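Local coordinates for protein alpha-1,3-glucanase (Paenibacillus glycanilyticus, PDB 6K0P) that hydrolyses the alpha-1,3-glycosidic linkages of alpha-1,3-glucan, as a member of glycoside hydrolase family 87, at residues P18-E23 with L68-N73; F75-A80 with D168-E173; V64-T69 with I153-D158. The protein carries 1 engineered substitution. All blocks are in the same frame, centred on the assembly; numbering follows the deposited sequence.

In the fold
All three contacts lie in the N-terminal part, whose family belongs to the galactose-binding-like clan and whose two antiparallel sheets are consistent with a beta-sandwich. Contact 2 pairs strands 72-80 and 165-173 inside one sheet. Contact 3 pairs strands 63-67 and 152-156 in the other. Contact 1 sets strand 20-23 against the loop leading from 63-67 into 72-80. The centre of contact 2 lies about 10 Å from those of contacts 1 and 3, which are about 12 Å apart. Contact 1 closes before contact 2 opens; the segments of contacts 2 and 3 alternate. Contacts 1 and 2 meet at one calcium ion, and L170 and T172 pack against F66 and L68, joining the two sheets.

Contact 1. Residues P18-E23 with L68-N73. With CA (calcium ion), chain J.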
# COMPACT_ATOMS: atom_id res chain seq x y z
N PRO A 18 -13.08 9.44 -2.25
CA PRO A 18 -14.55 9.54 -2.27
C PRO A 18 -15.25 8.34 -1.65
O PRO A 18 -16.46 8.41 -1.41
CB PRO A 18 -14.88 9.64 -3.76
CG PRO A 18 -13.76 8.99 -4.45
CD PRO A 18 -12.53 9.28 -3.61
N PHE A 19 -14.54 7.25 -1.39
CA PHE A 19 -15.14 6.10 -0.75
C PHE A 19 -14.89 6.15 0.75
O PHE A 19 -13.91 6.73 1.22
CB PHE A 19 -14.62 4.79 -1.35
CG PHE A 19 -13.12 4.70 -1.44
CD1 PHE A 19 -12.37 4.21 -0.39
CD2 PHE A 19 -12.47 5.07 -2.61
CE1 PHE A 19 -10.99 4.11 -0.49
CE2 PHE A 19 -11.09 4.97 -2.72
CZ PHE A 19 -10.35 4.49 -1.65
N THR A 20 -15.83 5.56 1.49
CA THR A 20 -15.75 5.40 2.93
C THR A 20 -15.44 3.94 3.22
O THR A 20 -16.00 3.04 2.58
CB THR A 20 -17.10 5.75 3.55
OG1 THR A 20 -17.41 7.12 3.26
CG2 THR A 20 -17.09 5.56 5.07
N ILE A 21 -14.53 3.70 4.16
CA ILE A 21 -14.17 2.35 4.58
C ILE A 21 -14.85 2.03 5.90
O ILE A 21 -14.71 2.78 6.87
CB ILE A 21 -12.64 2.20 4.71
CG1 ILE A 21 -11.98 2.40 3.35
CG2 ILE A 21 -12.29 0.84 5.32
CD1 ILE A 21 -10.50 2.55 3.43
N MET A 22 -15.57 0.92 5.94
CA MET A 22 -16.26 0.51 7.16
C MET A 22 -15.87 -0.92 7.52
O MET A 22 -16.00 -1.83 6.69
CB MET A 22 -17.77 0.64 6.98
CG MET A 22 -18.17 2.07 6.64
SD MET A 22 -19.91 2.39 6.92
CE MET A 22 -20.62 1.29 5.74
N GLU A 23 -15.40 -1.11 8.74
CA GLU A 23 -14.99 -2.44 9.18
C GLU A 23 -16.22 -3.28 9.52
O GLU A 23 -17.14 -2.81 10.20
CB GLU A 23 -14.09 -2.34 10.42
CG GLU A 23 -12.78 -1.60 10.19
CD GLU A 23 -11.79 -2.36 9.32
OE1 GLU A 23 -12.05 -3.55 8.99
OE2 GLU A 23 -10.76 -1.76 8.96
N LEU A 68 -24.75 2.96 6.21
CA LEU A 68 -24.04 3.97 5.44
C LEU A 68 -23.89 5.26 6.24
O LEU A 68 -24.83 5.70 6.92
CB LEU A 68 -24.80 4.27 4.15
CG LEU A 68 -24.89 3.16 3.11
CD1 LEU A 68 -25.55 3.70 1.84
CD2 LEU A 68 -23.52 2.60 2.79
N THR A 69 -22.71 5.86 6.17
CA THR A 69 -22.48 7.19 6.72
C THR A 69 -22.38 8.26 5.65
O THR A 69 -22.28 9.45 5.98
CB THR A 69 -21.24 7.20 7.61
OG1 THR A 69 -20.11 6.73 6.86
CG2 THR A 69 -21.45 6.31 8.81
N SER A 70 -22.43 7.87 4.38
CA SER A 70 -22.52 8.76 3.23
C SER A 70 -23.32 8.03 2.16
O SER A 70 -23.41 6.80 2.19
CB SER A 70 -21.13 9.11 2.67
OG SER A 70 -20.37 9.84 3.62
N PRO A 71 -23.92 8.75 1.21
CA PRO A 71 -24.70 8.08 0.16
C PRO A 71 -23.81 7.17 -0.67
O PRO A 71 -22.61 7.42 -0.82
CB PRO A 71 -25.23 9.24 -0.69
CG PRO A 71 -25.21 10.43 0.25
CD PRO A 71 -24.01 10.23 1.12
N ALA A 72 -24.39 6.10 -1.21
CA ALA A 72 -23.59 5.15 -1.99
C ALA A 72 -24.43 4.43 -3.03
O ALA A 72 -25.55 4.01 -2.75
CB ALA A 72 -22.93 4.11 -1.07
N ASN A 73 -23.85 4.27 -4.23
CA ASN A 73 -24.37 3.35 -5.24
C ASN A 73 -23.37 2.25 -5.59
O ASN A 73 -23.67 1.42 -6.46
CB ASN A 73 -24.78 4.09 -6.53
CG ASN A 73 -23.66 4.94 -7.12
OD1 ASN A 73 -22.52 4.86 -6.71
ND2 ASN A 73 -23.99 5.78 -8.11
CA CA J . -11.96 -5.81 9.41
O HOH W 1 -18.93 8.52 5.25
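The CA atoms of T20 and S70 are 7.6 Å apart, too far for backbone pairing, and those of M22 and L68 are further apart. The 18-23 segment runs into a strand, whereas 68-73 is mostly loop, entering strand 72-80, and the two meet through side chains and water. T20 and T69 cross obliquely: T20 CG2 rests 3.7 Å from T69 OG1. T20 OG1 sits beside its backbone N, anti to the carbonyl carbon (chi1 -61°), where it reaches a water, and CG2 is left turned to T69. This one water joins the hydroxyls. It lies 2.9 Å from T20 OG1 and 2.7 Å from T69 OG1. It is also 2.5 Å from S70 OG, short enough to make that bond doubtful in detail. Next to this polar patch the M22 methyl, CE, touches L68 CD2 at 4.3 Å.

At the far end of the strand E23 turns to the calcium ion, which E23 OE1 binds at 2.3 Å. E25, S50, S53 and D168 complete the protein part of that site. T20 and M22 are also backbone-bonded to T172 and L170 of the neighbouring strand. The surface junction is thus water-bridged among hydroxyls, with the thioether of M22 flanking T69 and its methyl reaching L68.

Contact 2. Residues F75-A80 with D168-E173. With CA (calcium ion), chain J.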
# COMPACT_ATOMS: atom_id res chain seq x y z
N PHE A 75 -19.88 -0.40 -4.20
CA PHE A 75 -19.40 -1.11 -3.02
C PHE A 75 -18.20 -1.97 -3.37
O PHE A 75 -18.17 -2.58 -4.45
CB PHE A 75 -20.51 -2.00 -2.44
CG PHE A 75 -21.74 -1.23 -2.07
CD1 PHE A 75 -21.84 -0.61 -0.84
CD2 PHE A 75 -22.77 -1.06 -2.99
CE1 PHE A 75 -22.95 0.14 -0.51
CE2 PHE A 75 -23.87 -0.29 -2.67
CZ PHE A 75 -23.97 0.29 -1.43
N VAL A 76 -17.25 -2.05 -2.45
CA VAL A 76 -16.16 -3.02 -2.55
C VAL A 76 -16.13 -3.83 -1.26
O VAL A 76 -16.03 -3.26 -0.16
CB VAL A 76 -14.79 -2.36 -2.82
CG1 VAL A 76 -13.71 -3.44 -2.92
CG2 VAL A 76 -14.84 -1.54 -4.12
N LEU A 77 -16.24 -5.15 -1.39
CA LEU A 77 -16.24 -6.05 -0.24
C LEU A 77 -14.88 -6.76 -0.18
O LEU A 77 -14.57 -7.58 -1.05
CB LEU A 77 -17.35 -7.08 -0.40
CG LEU A 77 -17.59 -7.96 0.82
CD1 LEU A 77 -18.34 -7.16 1.90
CD2 LEU A 77 -18.38 -9.19 0.40
N ARG A 78 -14.09 -6.46 0.85
CA ARG A 78 -12.87 -7.22 1.10
C ARG A 78 -13.25 -8.44 1.92
O ARG A 78 -13.89 -8.32 2.97
CB ARG A 78 -11.81 -6.40 1.84
CG ARG A 78 -10.44 -7.10 1.92
CD ARG A 78 -9.38 -6.19 2.52
NE ARG A 78 -8.02 -6.60 2.16
CZ ARG A 78 -7.16 -7.20 2.99
NH1 ARG A 78 -7.52 -7.51 4.24
NH2 ARG A 78 -5.94 -7.50 2.57
N ASN A 79 -12.85 -9.61 1.42
CA ASN A 79 -13.37 -10.87 1.93
C ASN A 79 -12.34 -11.97 1.71
O ASN A 79 -11.40 -11.82 0.93
CB ASN A 79 -14.68 -11.23 1.21
CG ASN A 79 -14.46 -11.62 -0.24
OD1 ASN A 79 -14.21 -12.79 -0.54
ND2 ASN A 79 -14.52 -10.63 -1.14
N ALA A 80 -12.55 -13.08 2.40
CA ALA A 80 -11.77 -14.29 2.14
C ALA A 80 -12.72 -15.45 1.92
O ALA A 80 -13.66 -15.64 2.71
CB ALA A 80 -10.79 -14.60 3.29
N ASP A 168 -14.39 -8.68 5.78
CA ASP A 168 -13.39 -7.86 6.46
C ASP A 168 -13.83 -6.40 6.57
O ASP A 168 -13.87 -5.83 7.67
CB ASP A 168 -12.05 -8.00 5.73
CG ASP A 168 -10.94 -7.20 6.37
OD1 ASP A 168 -11.15 -6.69 7.48
OD2 ASP A 168 -9.85 -7.11 5.77
N LEU A 169 -14.13 -5.78 5.43
CA LEU A 169 -14.54 -4.39 5.39
C LEU A 169 -15.38 -4.18 4.14
O LEU A 169 -15.40 -5.01 3.23
CB LEU A 169 -13.33 -3.43 5.39
CG LEU A 169 -12.33 -3.48 4.21
CD1 LEU A 169 -12.86 -2.79 2.94
CD2 LEU A 169 -11.01 -2.85 4.60
N LEU A 170 -16.06 -3.04 4.10
CA LEU A 170 -16.85 -2.61 2.96
C LEU A 170 -16.43 -1.19 2.61
O LEU A 170 -16.43 -0.31 3.48
CB LEU A 170 -18.33 -2.64 3.33
CG LEU A 170 -19.36 -2.30 2.25
CD1 LEU A 170 -19.40 -3.43 1.23
CD2 LEU A 170 -20.73 -2.07 2.89
N GLU A 171 -16.07 -0.96 1.34
CA GLU A 171 -15.97 0.39 0.80
C GLU A 171 -17.35 0.77 0.30
O GLU A 171 -18.03 -0.05 -0.33
CB GLU A 171 -15.05 0.47 -0.42
CG GLU A 171 -13.61 0.16 -0.18
CD GLU A 171 -12.79 0.27 -1.46
OE1 GLU A 171 -13.18 1.03 -2.37
OE2 GLU A 171 -11.76 -0.40 -1.57
N THR A 172 -17.76 2.01 0.55
CA THR A 172 -18.98 2.56 -0.04
C THR A 172 -18.65 3.84 -0.78
O THR A 172 -17.80 4.62 -0.34
CB THR A 172 -20.08 2.79 1.01
OG1 THR A 172 -19.78 3.95 1.80
CG2 THR A 172 -20.18 1.58 1.94
N GLU A 173 -19.30 4.06 -1.93
CA GLU A 173 -18.98 5.21 -2.76
C GLU A 173 -20.22 5.63 -3.53
O GLU A 173 -21.01 4.79 -3.98
CB GLU A 173 -17.84 4.88 -3.73
CG GLU A 173 -17.25 6.09 -4.44
CD GLU A 173 -16.03 5.76 -5.28
OE1 GLU A 173 -15.45 4.66 -5.11
OE2 GLU A 173 -15.65 6.60 -6.12
CA CA J . -11.96 -5.81 9.41
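V76 and E171 form an antiparallel hydrogen-bonded pair, and the two strands run at 170° with their axes 4.6 Å apart. The V76 and E171 side chains lie side by side on one face, the V76 methyl CG2 touching E171 OE1 at 3.5 Å. The carboxylate has its charged partners elsewhere: E171 OE2 makes salt bridges to K326 and R350. On the other face L77 CD1 meets L170 CD1 at 3.9 Å, and F75 CD1 lies 3.9 Å from T172 CG2.

A classic beta bulge adds a residue on the 168-173 strand: D168 and L169 both face R78, bonded to it through D168 N and L169 O, and the pairing continues beyond. R78 is extended from CG to NE, with CG anti to the backbone N (chi1 -171°), and lies alongside D168. R78 NH1 donates to D168 OD2 at 2.8 Å, fairly straight and nearly along the C-O axis, and also bonds to E48 O. OD2 lies in the guanidinium plane, although the two flat groups are turned 60° apart. An alanine in place of R78 would probably leave both acceptors without this donor and the carboxylate less firmly oriented. D168 OD1 binds the calcium ion at 2.3 Å, and D168 O binds it at 2.6 Å.

Contact 3. Residues V64-T69 with I153-D158; sequences VEFTLT and IKIQKD
F66 and I155 form the apolar centre, the ring atom CE1 of F66 lying 3.8 Å from I155 CG1. The ring also has I153 O at its edge, close to the ring plane, 3.5 Å from F66 CD1. To one side L68 meets I153, with L68 CG 3.8 Å from I153 CG1. To the other, V64 and I155 lie side by side and point the same way, V64 CG1 touching I155 CB at 4.1 Å. This apolar face packs on strand 165-173: F66 and I153 both touch L170, V64 touches V167 and L68 touches T172.

Under these side chains the backbones pair antiparallel. V64 and I155 exchange two hydrogen bonds, and so do F66 and I153, the bond from F66 N to I153 O being 2.8 Å long. E65 and K154 form the non-hydrogen-bonded pair between them, with side chains on the reverse face. Their charged ends do not meet. K154 is extended as far as CD and bends at chi3 (60°). Its NZ donates to Q156 OE1 at 2.8 Å, and the ammonium also makes cation-pi contacts with Y63 and Y92. Q156 NE2 passes the chain of bonds on to D158 OD1, at 2.8 Å, on the syn lone pair. D158 OD2 is bonded to the hydroxyl of Y92.

Strand 63-67 is the outermost strand of a four-stranded antiparallel sheet, with A30 backbone-bonded to E65 on its outer side. An apolar face turned to a second sheet and a polar reverse face are characteristic of a beta-sandwich, consistent with the galactose-binding-like clan.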
# COMPACT_ATOMS: atom_id res chain seq x y z
N VAL A 64 -23.81 -9.68 8.16
CA VAL A 64 -23.31 -8.54 8.92
C VAL A 64 -23.96 -7.30 8.35
O VAL A 64 -24.05 -7.15 7.12
CB VAL A 64 -21.77 -8.46 8.92
CG1 VAL A 64 -21.21 -8.61 7.51
CG2 VAL A 64 -21.31 -7.15 9.57
N GLU A 65 -24.47 -6.43 9.23
CA GLU A 65 -25.27 -5.28 8.82
C GLU A 65 -24.45 -4.01 9.00
O GLU A 65 -24.13 -3.62 10.13
CB GLU A 65 -26.54 -5.22 9.66
CG GLU A 65 -27.48 -4.09 9.27
CD GLU A 65 -28.73 -4.09 10.12
OE1 GLU A 65 -28.64 -3.77 11.33
OE2 GLU A 65 -29.81 -4.43 9.59
N PHE A 66 -24.13 -3.35 7.88
CA PHE A 66 -23.48 -2.05 7.89
C PHE A 66 -24.53 -0.95 7.82
O PHE A 66 -25.67 -1.18 7.39
CB PHE A 66 -22.58 -1.89 6.66
CG PHE A 66 -21.43 -2.85 6.59
CD1 PHE A 66 -21.60 -4.12 6.06
CD2 PHE A 66 -20.16 -2.48 7.02
CE1 PHE A 66 -20.54 -5.01 5.98
CE2 PHE A 66 -19.10 -3.36 6.94
CZ PHE A 66 -19.29 -4.62 6.42
N THR A 67 -24.14 0.25 8.22
CA THR A 67 -24.98 1.43 8.08
C THR A 67 -24.20 2.50 7.33
O THR A 67 -23.11 2.89 7.75
CB THR A 67 -25.43 1.97 9.45
OG1 THR A 67 -26.14 0.94 10.15
CG2 THR A 67 -26.35 3.17 9.27
N LEU A 68 -24.75 2.96 6.21
CA LEU A 68 -24.04 3.97 5.44
C LEU A 68 -23.89 5.26 6.24
O LEU A 68 -24.83 5.70 6.92
CB LEU A 68 -24.80 4.27 4.15
CG LEU A 68 -24.89 3.16 3.11
CD1 LEU A 68 -25.55 3.70 1.84
CD2 LEU A 68 -23.52 2.60 2.79
N THR A 69 -22.71 5.86 6.17
CA THR A 69 -22.48 7.19 6.72
C THR A 69 -22.38 8.26 5.65
O THR A 69 -22.28 9.45 5.98
CB THR A 69 -21.24 7.20 7.61
OG1 THR A 69 -20.11 6.73 6.86
CG2 THR A 69 -21.45 6.31 8.81
N ILE A 153 -27.03 -1.59 4.95
CA ILE A 153 -26.48 -2.41 3.88
C ILE A 153 -26.01 -3.71 4.52
O ILE A 153 -25.04 -3.72 5.29
CB ILE A 153 -25.34 -1.71 3.14
CG1 ILE A 153 -25.85 -0.45 2.43
CG2 ILE A 153 -24.67 -2.67 2.15
CD1 ILE A 153 -26.84 -0.72 1.31
N LYS A 154 -26.73 -4.79 4.25
CA LYS A 154 -26.47 -6.07 4.88
C LYS A 154 -25.77 -6.98 3.88
O LYS A 154 -26.19 -7.09 2.72
CB LYS A 154 -27.80 -6.68 5.35
CG LYS A 154 -27.68 -8.03 6.01
CD LYS A 154 -29.01 -8.44 6.66
CE LYS A 154 -30.14 -8.53 5.65
NZ LYS A 154 -31.21 -9.43 6.19
N ILE A 155 -24.67 -7.60 4.31
CA ILE A 155 -24.00 -8.63 3.54
C ILE A 155 -24.45 -9.95 4.15
O ILE A 155 -24.25 -10.17 5.34
CB ILE A 155 -22.47 -8.50 3.64
CG1 ILE A 155 -22.03 -7.10 3.20
CG2 ILE A 155 -21.79 -9.58 2.81
CD1 ILE A 155 -22.41 -6.75 1.76
N GLN A 156 -25.10 -10.80 3.35
CA GLN A 156 -25.75 -11.98 3.88
C GLN A 156 -25.48 -13.18 2.99
O GLN A 156 -25.50 -13.08 1.76
CB GLN A 156 -27.26 -11.75 4.00
CG GLN A 156 -28.06 -12.92 4.56
CD GLN A 156 -29.44 -12.49 4.99
OE1 GLN A 156 -29.59 -11.76 5.96
NE2 GLN A 156 -30.46 -12.95 4.28
N LYS A 157 -25.24 -14.33 3.63
CA LYS A 157 -24.97 -15.57 2.92
C LYS A 157 -26.28 -16.31 2.75
O LYS A 157 -26.79 -16.94 3.69
CB LYS A 157 -23.95 -16.40 3.71
CG LYS A 157 -23.06 -17.26 2.84
CD LYS A 157 -22.03 -18.03 3.68
CE LYS A 157 -22.67 -19.26 4.31
NZ LYS A 157 -23.07 -20.29 3.31
N ASP A 158 -26.85 -16.25 1.55
CA ASP A 158 -28.13 -16.88 1.25
C ASP A 158 -27.90 -18.24 0.60
O ASP A 158 -26.77 -18.63 0.28
CB ASP A 158 -28.98 -15.98 0.34
CG ASP A 158 -29.56 -14.77 1.07
OD1 ASP A 158 -29.70 -14.83 2.31
OD2 ASP A 158 -29.89 -13.77 0.40